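Local atomic coordinates of Vlm2 (Streptomyces tsusimaensis, PDB entry 6ECB), a protein that takes part in nonribosomal assembly of the depsipeptide valinomycin, the piece here being its thioesterase domain, which probably releases the finished chain. Residues D37-G49 against G104-A117. Numbering follows the deposited sequence.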
# COMPACT_ATOMS: atom_id res chain seq x y z
N ASP A 37 5.44 14.81 -16.00
CA ASP A 37 4.96 14.15 -17.20
C ASP A 37 4.89 12.64 -16.98
O ASP A 37 5.72 12.07 -16.27
CB ASP A 37 5.87 14.45 -18.40
CG ASP A 37 5.66 15.84 -18.96
OD1 ASP A 37 4.57 16.42 -18.76
OD2 ASP A 37 6.59 16.35 -19.61
N GLY A 38 3.91 12.01 -17.62
CA GLY A 38 3.78 10.57 -17.56
C GLY A 38 2.46 10.16 -16.94
O GLY A 38 1.69 11.00 -16.47
N PRO A 39 2.20 8.86 -16.91
CA PRO A 39 0.95 8.36 -16.33
C PRO A 39 0.91 8.57 -14.83
O PRO A 39 1.92 8.78 -14.17
CB PRO A 39 0.97 6.87 -16.65
CG PRO A 39 2.39 6.56 -16.87
CD PRO A 39 3.05 7.76 -17.41
N GLY A 40 -0.28 8.48 -14.32
CA GLY A 40 -0.50 8.58 -12.89
C GLY A 40 -0.54 7.25 -12.20
O GLY A 40 -0.63 6.19 -12.83
N ILE A 41 -0.47 7.28 -10.87
CA ILE A 41 -0.73 6.11 -10.05
C ILE A 41 -1.52 6.55 -8.83
O ILE A 41 -1.19 7.57 -8.19
CB ILE A 41 0.54 5.39 -9.52
CG1 ILE A 41 1.55 5.10 -10.61
CG2 ILE A 41 0.11 4.10 -8.79
CD1 ILE A 41 2.93 4.66 -10.01
N VAL A 42 -2.54 5.76 -8.50
CA VAL A 42 -3.26 5.87 -7.23
C VAL A 42 -2.96 4.60 -6.45
O VAL A 42 -3.35 3.49 -6.87
CB VAL A 42 -4.78 6.02 -7.42
CG1 VAL A 42 -5.44 6.09 -6.06
CG2 VAL A 42 -5.11 7.26 -8.26
N PHE A 43 -2.31 4.77 -5.31
CA PHE A 43 -2.00 3.66 -4.41
C PHE A 43 -3.08 3.48 -3.35
O PHE A 43 -3.45 4.43 -2.67
CB PHE A 43 -0.66 3.89 -3.72
CG PHE A 43 0.54 3.72 -4.62
CD1 PHE A 43 0.92 2.46 -5.03
CD2 PHE A 43 1.29 4.80 -5.03
CE1 PHE A 43 2.03 2.28 -5.85
CE2 PHE A 43 2.40 4.63 -5.83
CZ PHE A 43 2.77 3.37 -6.22
N ALA A 44 -3.50 2.25 -3.17
CA ALA A 44 -4.38 1.83 -2.10
C ALA A 44 -3.56 1.46 -0.88
O ALA A 44 -2.48 0.85 -1.01
CB ALA A 44 -5.24 0.65 -2.53
N PRO A 45 -4.02 1.77 0.33
CA PRO A 45 -3.19 1.58 1.51
C PRO A 45 -3.17 0.14 2.01
O PRO A 45 -4.18 -0.57 1.92
CB PRO A 45 -3.85 2.50 2.55
CG PRO A 45 -5.30 2.47 2.19
CD PRO A 45 -5.31 2.43 0.66
N PRO A 46 -2.07 -0.28 2.63
CA PRO A 46 -2.02 -1.58 3.28
C PRO A 46 -2.73 -1.52 4.64
O PRO A 46 -3.35 -0.50 4.96
CB PRO A 46 -0.53 -1.83 3.45
CG PRO A 46 -0.03 -0.50 3.76
CD PRO A 46 -0.81 0.46 2.87
N ALA A 47 -2.59 -2.57 5.43
CA ALA A 47 -3.26 -2.60 6.73
C ALA A 47 -2.85 -1.39 7.54
O ALA A 47 -1.66 -1.07 7.67
CB ALA A 47 -2.93 -3.88 7.49
N GLY A 48 -3.85 -0.70 8.10
CA GLY A 48 -3.63 0.53 8.85
C GLY A 48 -4.07 1.77 8.09
O GLY A 48 -4.26 2.84 8.72
N GLY A 49 -4.22 1.68 6.77
CA GLY A 49 -4.91 2.69 6.01
C GLY A 49 -4.10 3.91 5.62
O GLY A 49 -4.69 4.85 5.09
N GLY A 104 -4.76 6.62 -18.51
CA GLY A 104 -3.48 7.17 -18.12
C GLY A 104 -3.15 7.05 -16.64
O GLY A 104 -2.14 7.62 -16.21
N VAL A 105 -3.99 6.38 -15.84
CA VAL A 105 -3.79 6.31 -14.39
C VAL A 105 -3.84 4.85 -13.96
O VAL A 105 -4.86 4.18 -14.17
CB VAL A 105 -4.86 7.11 -13.63
CG1 VAL A 105 -4.58 7.05 -12.12
CG2 VAL A 105 -4.87 8.54 -14.11
N TYR A 106 -2.77 4.38 -13.35
CA TYR A 106 -2.72 3.06 -12.75
C TYR A 106 -3.34 3.07 -11.36
O TYR A 106 -3.32 4.09 -10.66
CB TYR A 106 -1.29 2.58 -12.59
CG TYR A 106 -0.52 2.34 -13.84
CD1 TYR A 106 -0.56 1.10 -14.46
CD2 TYR A 106 0.27 3.34 -14.40
CE1 TYR A 106 0.19 0.85 -15.62
CE2 TYR A 106 1.04 3.10 -15.56
CZ TYR A 106 0.97 1.84 -16.16
OH TYR A 106 1.70 1.57 -17.28
N ILE A 107 -3.81 1.90 -10.94
CA ILE A 107 -4.07 1.62 -9.54
C ILE A 107 -2.96 0.71 -9.05
O ILE A 107 -2.58 -0.23 -9.75
CB ILE A 107 -5.44 0.95 -9.32
CG1 ILE A 107 -6.58 1.64 -10.09
CG2 ILE A 107 -5.75 0.91 -7.85
CD1 ILE A 107 -6.78 3.12 -9.85
N GLY A 108 -2.43 0.97 -7.85
CA GLY A 108 -1.36 0.15 -7.32
C GLY A 108 -1.53 -0.14 -5.84
O GLY A 108 -2.29 0.53 -5.14
N GLY A 109 -0.79 -1.14 -5.38
CA GLY A 109 -0.78 -1.41 -3.95
C GLY A 109 0.22 -2.45 -3.51
O GLY A 109 0.57 -3.36 -4.26
N HIS A 110 0.68 -2.30 -2.27
CA HIS A 110 1.59 -3.23 -1.61
C HIS A 110 0.85 -3.95 -0.50
O HIS A 110 0.03 -3.35 0.19
CB HIS A 110 2.77 -2.44 -1.03
CG HIS A 110 3.80 -3.26 -0.32
ND1 HIS A 110 3.86 -3.34 1.06
CD2 HIS A 110 4.85 -3.99 -0.78
CE1 HIS A 110 4.89 -4.09 1.42
NE2 HIS A 110 5.52 -4.49 0.33
N SER A 111 1.17 -5.22 -0.30
CA SER A 111 0.59 -6.02 0.77
C SER A 111 -0.93 -5.99 0.64
O SER A 111 -1.46 -6.15 -0.48
CB SER A 111 1.16 -5.50 2.09
OG SER A 111 0.85 -6.38 3.15
N LEU A 112 -1.69 -5.80 1.73
CA LEU A 112 -3.15 -5.72 1.61
C LEU A 112 -3.58 -4.63 0.64
O LEU A 112 -4.66 -4.74 0.03
CB LEU A 112 -3.76 -5.46 3.00
CG LEU A 112 -5.28 -5.29 3.03
CD1 LEU A 112 -6.02 -6.56 2.69
CD2 LEU A 112 -5.67 -4.80 4.45
N GLY A 113 -2.77 -3.58 0.47
CA GLY A 113 -3.07 -2.57 -0.52
C GLY A 113 -3.18 -3.14 -1.92
O GLY A 113 -3.93 -2.61 -2.75
N GLY A 114 -2.45 -4.22 -2.20
CA GLY A 114 -2.58 -4.87 -3.51
C GLY A 114 -3.94 -5.51 -3.71
O GLY A 114 -4.55 -5.39 -4.79
N HIS A 115 -4.45 -6.20 -2.68
CA HIS A 115 -5.78 -6.77 -2.81
C HIS A 115 -6.84 -5.69 -2.91
O HIS A 115 -7.79 -5.82 -3.68
CB HIS A 115 -6.09 -7.67 -1.63
CG HIS A 115 -5.10 -8.75 -1.48
ND1 HIS A 115 -3.91 -8.57 -0.82
CD2 HIS A 115 -5.06 -10.00 -2.00
CE1 HIS A 115 -3.20 -9.68 -0.90
NE2 HIS A 115 -3.88 -10.56 -1.62
N ILE A 116 -6.71 -4.63 -2.10
CA ILE A 116 -7.65 -3.54 -2.21
C ILE A 116 -7.60 -2.94 -3.61
O ILE A 116 -8.63 -2.65 -4.22
CB ILE A 116 -7.36 -2.47 -1.13
CG1 ILE A 116 -7.64 -3.05 0.25
CG2 ILE A 116 -8.25 -1.25 -1.38
CD1 ILE A 116 -7.19 -2.14 1.39
N ALA A 117 -6.39 -2.75 -4.14
CA ALA A 117 -6.23 -2.17 -5.47
C ALA A 117 -6.88 -3.03 -6.54
O ALA A 117 -7.51 -2.51 -7.47
CB ALA A 117 -4.74 -1.99 -5.75
O HOH W 1 -1.02 -5.00 4.87
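Strands 40-44 and 105-110 run parallel, their axes 4.3 Å apart at closest approach, and five backbone hydrogen bonds join them, from Gly40 N to Gly104 O (2.8 Å) through to Ala44 N to Gly108 O. Bridged residues share a face, so Ile41, Phe43 and Tyr106 lie on one side and Val42, Ala44 and Val105 on the other. On the first, Tyr106 turns its CG anti to the carbonyl carbon (chi1 -66°), which lays the ring alongside Pro39, CE2 being 3.9 Å from Pro39 CB, while Gly40 O meets the ring edge in plane. An alanine in place of Tyr106 would probably leave Pro39 without this neighbour and Cys293 O without the hydroxyl that binds it. Farther along, Ile41 CG2 sits over the centre of the Phe43 ring, 3.7 Å above its plane, and Phe43 CD1 reaches 3.7 Å to Gly108 C. On the opposite face, Val42 CG2 touches Val105 CG1 and Ala44 CB packs 3.7 Å from Ile116 CG2 on helix 112-126. Beyond the strands, a water accepts from Ala47 N (2.9 Å) and also hydrogen-bonds Ser111 OG. Ser111, with phi 56°, occupies a GxSxG turn between strand and helix, consistent with the nucleophile elbow of an alpha/beta-hydrolase thioesterase.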